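PDB 4NI6: putative surface anchored protein, which probably forms part of the Ig-domain shaft of a bacterial cell-surface adhesin, a shaft stabilised by autocatalytically formed Thr-Gln ester bonds. Local coordinates for residues T2-T6 / V124-E128; V33-Y39 / G81-F87; N45-T51 / K69-A75. Residues are numbered along the deposited sequence.

Interaction 1 of 3, residues T2-T6 / V124-E128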
# COMPACT_ATOMS: atom_id res chain seq x y z
N THR A 2 8.53 -11.09 1.69
CA THR A 2 7.28 -10.71 0.97
C THR A 2 6.67 -9.55 1.74
O THR A 2 7.12 -9.24 2.84
CB THR A 2 6.31 -11.89 0.94
OG1 THR A 2 6.18 -12.43 2.26
CG2 THR A 2 6.79 -12.96 -0.01
N LEU A 3 5.72 -8.85 1.10
CA LEU A 3 4.84 -7.87 1.76
C LEU A 3 3.38 -8.32 1.76
O LEU A 3 2.91 -8.84 0.75
CB LEU A 3 4.88 -6.47 1.10
CG LEU A 3 6.19 -5.75 0.74
CD1 LEU A 3 5.92 -4.40 0.08
CD2 LEU A 3 7.08 -5.59 1.97
N LYS A 4 2.71 -8.13 2.89
CA LYS A 4 1.25 -8.16 2.99
C LYS A 4 0.78 -6.78 3.42
O LYS A 4 1.49 -6.08 4.13
CB LYS A 4 0.83 -9.16 4.07
CG LYS A 4 1.13 -10.61 3.72
CD LYS A 4 1.15 -11.50 4.95
CE LYS A 4 -0.16 -11.43 5.72
NZ LYS A 4 -0.09 -10.45 6.85
N THR A 5 -0.39 -6.36 2.95
CA THR A 5 -0.86 -4.99 3.23
C THR A 5 -2.34 -4.97 3.60
O THR A 5 -3.10 -5.82 3.15
CB THR A 5 -0.62 -4.08 2.01
OG1 THR A 5 -1.47 -4.52 0.94
CG2 THR A 5 0.83 -4.11 1.52
N THR A 6 -2.67 -4.03 4.47
CA THR A 6 -4.05 -3.80 4.87
C THR A 6 -4.33 -2.30 4.82
O THR A 6 -3.75 -1.51 5.57
CB THR A 6 -4.30 -4.30 6.30
OG1 THR A 6 -3.82 -5.65 6.43
CG2 THR A 6 -5.78 -4.28 6.64
N VAL A 124 14.22 -5.66 -4.10
CA VAL A 124 12.88 -5.07 -4.34
C VAL A 124 11.89 -6.12 -3.93
O VAL A 124 11.90 -7.24 -4.43
CB VAL A 124 12.72 -4.72 -5.83
CG1 VAL A 124 11.27 -4.34 -6.13
CG2 VAL A 124 13.65 -3.57 -6.21
N VAL A 125 10.96 -5.71 -3.08
CA VAL A 125 9.86 -6.57 -2.66
C VAL A 125 8.59 -5.73 -2.75
O VAL A 125 8.54 -4.58 -2.30
CB VAL A 125 10.07 -7.06 -1.21
CG1 VAL A 125 9.01 -8.07 -0.82
CG2 VAL A 125 11.46 -7.72 -1.09
N LYS A 126 7.59 -6.27 -3.42
CA LYS A 126 6.43 -5.47 -3.73
C LYS A 126 5.13 -6.22 -3.53
O LYS A 126 5.12 -7.45 -3.44
CB LYS A 126 6.55 -4.94 -5.13
CG LYS A 126 6.41 -5.99 -6.21
CD LYS A 126 6.88 -5.45 -7.55
CE LYS A 126 8.29 -4.92 -7.45
NZ LYS A 126 8.66 -4.08 -8.62
N HIS A 127 4.04 -5.48 -3.42
CA HIS A 127 2.71 -6.08 -3.39
C HIS A 127 1.76 -5.15 -4.13
O HIS A 127 1.39 -4.08 -3.63
CB HIS A 127 2.25 -6.28 -1.96
CG HIS A 127 0.95 -7.06 -1.84
ND1 HIS A 127 0.83 -8.35 -2.18
CD2 HIS A 127 -0.32 -6.64 -1.51
CE1 HIS A 127 -0.44 -8.74 -2.06
NE2 HIS A 127 -1.16 -7.68 -1.66
N GLU A 128 1.58 -5.46 -5.40
CA GLU A 128 0.86 -4.62 -6.35
C GLU A 128 -0.25 -5.43 -7.02
O GLU A 128 -0.20 -5.71 -8.21
CB GLU A 128 1.84 -4.04 -7.38
CG GLU A 128 2.98 -3.25 -6.77
CD GLU A 128 3.96 -2.72 -7.79
OE1 GLU A 128 4.15 -3.36 -8.84
OE2 GLU A 128 4.55 -1.65 -7.53
O HOH W 1 5.41 -9.52 -1.71
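Leu3 lies over the segment 124-128, its CG 4.0 Å from CG1 of Val125 and its CD1 3.5 Å from the carbonyl O of Val125. Its CB also meets the CB of His127 at 4.0 Å. Val125 CG1 also touches the CA of Thr2, at 3.6 Å. The axes of strands 3-6 and 124-127 come within 6.5 Å and cross at -36°. They share no direct hydrogen bond. A water spans the gap instead: it accepts from Leu3 N (2.9 Å) and donates to Lys126 O (2.7 Å). This is face-to-face packing between the two sheets of an Ig-like sandwich. Strand 3-9 pairs with strand 31-39 in one sheet, and strand 121-139 pairs with strand 97-106 in the other. Alternation along 3-6 turns Leu3 and Thr5 inward and Lys4 outward. Thr5 is covalently linked through OG1 to Gln135 CD, the Thr-Gln ester cross-link of this domain, which joins the first strand to the last. CD2 of His127 lies 3.4 Å from that same OG1 of Thr5, so the imidazole borders the cross-link. NE2 of His127 is hydrogen-bonded to Asp132, while ND1 of His127 comes within 3.6 Å of Leu3 O without a hydrogen bond.

Interaction 2 of 3, residues V33-Y39 / G81-F87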
# COMPACT_ATOMS: atom_id res chain seq x y z
N VAL A 33 -6.78 7.83 4.09
CA VAL A 33 -6.38 6.50 3.63
C VAL A 33 -4.98 6.20 4.16
O VAL A 33 -4.05 6.97 3.93
CB VAL A 33 -6.36 6.41 2.10
CG1 VAL A 33 -5.94 5.01 1.63
CG2 VAL A 33 -7.72 6.77 1.53
N LYS A 34 -4.89 5.14 4.94
CA LYS A 34 -3.63 4.69 5.51
C LYS A 34 -3.42 3.24 5.11
O LYS A 34 -4.35 2.56 4.63
CB LYS A 34 -3.65 4.78 7.04
CG LYS A 34 -3.73 6.19 7.60
CD LYS A 34 -3.79 6.16 9.11
CE LYS A 34 -4.48 7.40 9.66
NZ LYS A 34 -3.97 7.77 11.01
N ASP A 35 -2.18 2.78 5.13
CA ASP A 35 -1.90 1.39 4.78
C ASP A 35 -0.87 0.82 5.76
O ASP A 35 0.07 1.52 6.16
CB ASP A 35 -1.30 1.32 3.37
CG ASP A 35 -1.34 -0.07 2.76
OD1 ASP A 35 -2.47 -0.63 2.71
OD2 ASP A 35 -0.30 -0.59 2.27
N THR A 36 -1.18 -0.37 6.25
CA THR A 36 -0.23 -1.12 7.10
C THR A 36 0.47 -2.19 6.27
O THR A 36 -0.18 -2.92 5.51
CB THR A 36 -0.99 -1.77 8.26
OG1 THR A 36 -1.61 -0.72 9.01
CG2 THR A 36 -0.08 -2.51 9.17
N ILE A 37 1.80 -2.26 6.39
CA ILE A 37 2.65 -3.16 5.58
C ILE A 37 3.39 -4.14 6.50
O ILE A 37 4.17 -3.70 7.37
CB ILE A 37 3.69 -2.36 4.75
CG1 ILE A 37 3.05 -1.26 3.88
CG2 ILE A 37 4.51 -3.32 3.88
CD1 ILE A 37 2.90 0.09 4.57
N ASP A 38 2.97 -5.40 6.44
CA ASP A 38 3.68 -6.46 7.14
C ASP A 38 4.71 -7.09 6.22
O ASP A 38 4.36 -7.64 5.17
CB ASP A 38 2.68 -7.51 7.60
CG ASP A 38 1.71 -6.97 8.62
OD1 ASP A 38 2.17 -6.38 9.62
OD2 ASP A 38 0.49 -6.93 8.33
N TYR A 39 5.99 -6.98 6.60
CA TYR A 39 7.09 -7.46 5.79
C TYR A 39 7.84 -8.60 6.45
O TYR A 39 7.84 -8.71 7.68
CB TYR A 39 8.06 -6.32 5.44
CG TYR A 39 8.73 -5.65 6.62
CD1 TYR A 39 9.94 -6.14 7.13
CD2 TYR A 39 8.16 -4.57 7.25
CE1 TYR A 39 10.55 -5.54 8.20
CE2 TYR A 39 8.78 -3.94 8.31
CZ TYR A 39 9.98 -4.45 8.79
OH TYR A 39 10.59 -3.87 9.88
N GLY A 81 8.64 -7.38 10.28
CA GLY A 81 8.02 -6.37 11.11
C GLY A 81 6.90 -5.68 10.36
O GLY A 81 6.36 -6.22 9.39
N GLN A 82 6.53 -4.48 10.83
CA GLN A 82 5.41 -3.72 10.28
C GLN A 82 5.84 -2.29 10.01
O GLN A 82 6.51 -1.66 10.83
CB GLN A 82 4.26 -3.76 11.28
CG GLN A 82 2.96 -3.29 10.69
CD GLN A 82 1.85 -3.42 11.70
OE1 GLN A 82 1.64 -2.54 12.53
NE2 GLN A 82 1.18 -4.56 11.69
N TRP A 83 5.34 -1.74 8.90
CA TRP A 83 5.44 -0.32 8.62
C TRP A 83 4.04 0.24 8.41
O TRP A 83 3.10 -0.51 8.17
CB TRP A 83 6.24 -0.06 7.35
CG TRP A 83 7.68 -0.49 7.42
CD1 TRP A 83 8.60 -0.27 8.43
CD2 TRP A 83 8.43 -1.08 6.32
NE1 TRP A 83 9.81 -0.79 8.07
CE2 TRP A 83 9.79 -1.25 6.79
CE3 TRP A 83 8.10 -1.57 5.09
CZ2 TRP A 83 10.78 -1.84 6.00
CZ3 TRP A 83 9.09 -2.08 4.27
CH2 TRP A 83 10.40 -2.28 4.75
N GLU A 84 3.94 1.56 8.44
CA GLU A 84 2.72 2.28 8.08
C GLU A 84 3.04 3.33 7.05
O GLU A 84 4.12 3.93 7.08
CB GLU A 84 2.12 2.93 9.33
CG GLU A 84 1.66 1.88 10.32
CD GLU A 84 0.98 2.49 11.50
OE1 GLU A 84 0.36 3.56 11.35
OE2 GLU A 84 1.06 1.90 12.60
N LEU A 85 2.04 3.64 6.21
CA LEU A 85 2.16 4.68 5.18
C LEU A 85 0.83 5.43 5.10
O LEU A 85 -0.20 4.82 4.83
CB LEU A 85 2.50 4.06 3.82
CG LEU A 85 2.77 5.10 2.73
CD1 LEU A 85 3.91 4.68 1.82
CD2 LEU A 85 1.52 5.28 1.91
N ASP A 86 0.85 6.73 5.37
CA ASP A 86 -0.37 7.52 5.51
C ASP A 86 -0.49 8.43 4.28
O ASP A 86 0.36 9.30 4.07
CB ASP A 86 -0.24 8.38 6.79
CG ASP A 86 -1.51 9.10 7.18
OD1 ASP A 86 -2.48 9.09 6.38
OD2 ASP A 86 -1.54 9.65 8.30
N PHE A 87 -1.53 8.21 3.47
CA PHE A 87 -1.76 9.05 2.31
C PHE A 87 -2.47 10.36 2.68
O PHE A 87 -2.66 11.22 1.83
CB PHE A 87 -2.65 8.34 1.26
CG PHE A 87 -1.97 7.16 0.59
CD1 PHE A 87 -1.17 7.36 -0.54
CD2 PHE A 87 -2.27 5.87 0.97
CE1 PHE A 87 -0.53 6.28 -1.14
CE2 PHE A 87 -1.65 4.79 0.34
CZ PHE A 87 -0.79 5.01 -0.72
O HOH W 2 4.05 -7.84 11.06
O HOH W 3 9.25 -2.16 11.37
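Tyr39 takes the p rotamer (chi1 62°), which lays its ring between Gly81 and Trp83. The CA of Gly81 makes a CH-pi contact 3.9 Å from the centroid of the Tyr39 ring. Over the opposite face lies Trp83, an m rotamer, whose six-membered ring stacks with centroids 4.0 Å apart and planes at 27°. An ideal CB on Gly81 would clash with Tyr39 OH. Both polar ends bond within the same chain, Tyr39 OH to Val76 N and Trp83 NE1 to Thr74 O. Strands 31-39 and 81-90 are antiparallel neighbours in one sheet of the Ig-like sandwich, with 81-90 outermost. Backbone bonds include Trp83 N to Ile37 O (2.7 Å). Asp35, Ile37, Tyr39, Trp83 and Leu85 share the inner face. Asp35 packs on Thr5 of the cross-link, its OD1 close to Gln135 OE1. Ile37 (chi1 m) sends CD1 to within 4.1 Å of Leu85 CB. Phe87, also m, brings CD2 to 3.8 Å from Val33 CG1. On the outer face the extended Gln82 (t, t) donates from NE2 to OD1 of Asp38 at 2.9 Å. Lys34 and Asp86 stay beyond salt-bridge range, NZ to OD2 4.1 Å; Asp86 OD1 accepts from Gly88 N.

Interaction 3 of 3, residues N45-T51 / K69-A75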
# COMPACT_ATOMS: atom_id res chain seq x y z
N ASN A 45 17.93 -4.16 9.74
CA ASN A 45 18.60 -2.90 9.98
C ASN A 45 18.88 -2.11 8.74
O ASN A 45 19.47 -1.03 8.81
CB ASN A 45 19.85 -3.09 10.84
CG ASN A 45 19.54 -3.83 12.10
OD1 ASN A 45 18.64 -3.46 12.85
ND2 ASN A 45 20.26 -4.93 12.34
N GLU A 46 18.46 -2.61 7.58
CA GLU A 46 18.67 -1.92 6.32
C GLU A 46 17.52 -0.95 6.01
O GLU A 46 16.33 -1.27 6.26
CB GLU A 46 18.82 -2.93 5.16
CG GLU A 46 20.14 -3.67 5.17
CD GLU A 46 21.33 -2.78 4.90
OE1 GLU A 46 21.28 -1.79 4.15
OE2 GLU A 46 22.40 -3.28 5.20
N LYS A 47 17.85 0.16 5.37
CA LYS A 47 16.85 1.14 4.92
C LYS A 47 16.29 0.78 3.56
O LYS A 47 17.03 0.27 2.67
CB LYS A 47 17.49 2.53 4.83
CG LYS A 47 17.88 3.12 6.16
CD LYS A 47 18.21 4.61 6.11
CE LYS A 47 19.40 4.90 5.21
NZ LYS A 47 19.94 6.28 5.41
N TYR A 48 15.00 1.08 3.39
CA TYR A 48 14.26 0.86 2.14
C TYR A 48 13.49 2.12 1.77
O TYR A 48 13.06 2.84 2.67
CB TYR A 48 13.25 -0.29 2.27
CG TYR A 48 13.91 -1.65 2.43
CD1 TYR A 48 14.47 -2.04 3.66
CD2 TYR A 48 13.90 -2.56 1.39
CE1 TYR A 48 15.14 -3.26 3.79
CE2 TYR A 48 14.57 -3.77 1.51
CZ TYR A 48 15.15 -4.12 2.72
OH TYR A 48 15.87 -5.30 2.86
N ASN A 49 13.43 2.40 0.48
CA ASN A 49 12.50 3.40 -0.04
C ASN A 49 11.15 2.69 -0.22
O ASN A 49 11.03 1.79 -1.05
CB ASN A 49 12.97 3.86 -1.43
CG ASN A 49 14.48 4.14 -1.55
OD1 ASN A 49 15.17 3.66 -2.48
ND2 ASN A 49 14.99 5.01 -0.71
N LEU A 50 10.12 3.14 0.50
CA LEU A 50 8.77 2.56 0.41
C LEU A 50 7.89 3.50 -0.40
O LEU A 50 7.66 4.64 0.04
CB LEU A 50 8.20 2.33 1.80
CG LEU A 50 6.78 1.74 1.80
CD1 LEU A 50 6.77 0.32 1.24
CD2 LEU A 50 6.15 1.78 3.18
N THR A 51 7.48 3.05 -1.56
CA THR A 51 6.51 3.83 -2.36
C THR A 51 5.15 3.17 -2.34
O THR A 51 4.99 2.02 -2.72
CB THR A 51 6.96 3.94 -3.83
OG1 THR A 51 8.21 4.64 -3.88
CG2 THR A 51 5.91 4.71 -4.68
N LYS A 69 3.03 8.19 -2.56
CA LYS A 69 3.83 8.68 -1.45
C LYS A 69 5.03 7.80 -1.28
O LYS A 69 4.90 6.58 -1.30
CB LYS A 69 3.03 8.67 -0.16
CG LYS A 69 3.77 9.33 0.98
CD LYS A 69 2.86 9.56 2.17
CE LYS A 69 3.65 9.77 3.45
NZ LYS A 69 4.48 11.01 3.41
N THR A 70 6.19 8.43 -1.11
CA THR A 70 7.42 7.67 -0.81
C THR A 70 8.02 8.15 0.51
O THR A 70 8.17 9.36 0.73
CB THR A 70 8.44 7.77 -1.97
OG1 THR A 70 7.84 7.23 -3.15
CG2 THR A 70 9.71 6.98 -1.66
N THR A 71 8.39 7.21 1.38
CA THR A 71 9.08 7.53 2.64
C THR A 71 10.24 6.54 2.79
O THR A 71 10.23 5.46 2.20
CB THR A 71 8.14 7.40 3.87
OG1 THR A 71 7.60 6.08 3.91
CG2 THR A 71 7.02 8.42 3.85
N GLU A 72 11.24 6.92 3.58
CA GLU A 72 12.30 5.98 3.96
C GLU A 72 11.90 5.24 5.22
O GLU A 72 11.37 5.83 6.18
CB GLU A 72 13.63 6.70 4.20
CG GLU A 72 14.18 7.42 2.99
CD GLU A 72 15.13 6.60 2.16
OE1 GLU A 72 14.75 5.49 1.72
OE2 GLU A 72 16.17 7.17 1.76
N VAL A 73 12.00 3.92 5.15
CA VAL A 73 11.68 3.04 6.26
C VAL A 73 12.89 2.13 6.52
O VAL A 73 13.76 2.02 5.67
CB VAL A 73 10.40 2.19 5.96
CG1 VAL A 73 9.15 3.08 5.81
CG2 VAL A 73 10.60 1.33 4.71
N THR A 74 12.91 1.47 7.66
CA THR A 74 14.02 0.59 7.97
C THR A 74 13.44 -0.73 8.45
O THR A 74 12.56 -0.75 9.33
CB THR A 74 14.95 1.21 9.05
OG1 THR A 74 15.33 2.53 8.65
CG2 THR A 74 16.22 0.37 9.27
N ALA A 75 14.04 -1.84 7.99
CA ALA A 75 13.64 -3.14 8.48
C ALA A 75 14.24 -3.34 9.87
O ALA A 75 15.43 -3.01 10.10
CB ALA A 75 14.08 -4.27 7.54
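Segments 45-51 and 69-75 run antiparallel, with strand axes 4.5 Å apart at closest and 145° between their directions. Tyr48 with Val73 and Leu50 with Thr71 are hydrogen-bonded pairs. Tyr48 N donates to Val73 O at 2.8 Å, and Val73 N returns a bond to Tyr48 O at 2.9 Å. Leu50 N to Thr71 O (2.9 Å) and Thr71 N to Leu50 O (3.0 Å) repeat the pattern. Beyond the strand ends the regular pairing breaks: Ala75 N still bonds to Glu46 O (2.9 Å), but Ala75 O is taken by Asn45 N (2.8 Å). Asn45 has a positive phi of 74° and lies in the loop that leads into the strand.

Side chains alternate between two faces. On one, Tyr48, Leu50 and Val73 form an apolar patch: Val73 CG2 lies 3.9 Å from both Tyr48 CB and Leu50 CB. Tyr48 CE1 meets Ala75 CB at 4.0 Å, and the Tyr48 hydroxyl is hydrogen-bonded to Gln123 and Val43. The other face is polar. Asn49 ND2 donates to Glu72 OE1 over a very short 2.5 Å, and Thr51 OG1 shares a hydrogen bond with Thr70 OG1 at 2.7 Å.

The contact joins the two arms of the beta hairpin formed by strands 47-57 and 63-74. Strand 47-57 is flanked on its other side by strand 97-106, through backbone bonds such as Asn49 with Glu105. Across the sandwich, Leu50 touches Leu85 and Val73 touches Trp83, both on strand 81-90.

All three contacts lie within one Ig-like domain. Interaction 3 is nested in the chain loop closed by interaction 2, and both lie inside the loop closed by interaction 1. Interaction 2 pairs strands within one sheet, interaction 3 pairs strands within the other, and interaction 1 spans the two. Centres of interactions 1 and 2 are about 10 Å apart and joined by backbone bonds such as Lys4 O to Asp38 N, 2.8 Å. Interactions 2 and 3, with centres about 11 Å apart, meet where Trp83 packs on Val73. Interactions 1 and 3 do not touch; their nearest atoms are about 5 Å apart. The Thr5-Gln135 ester joins strand 3-9 of one sheet to strand 121-139 of the other, the first and last strands of the domain.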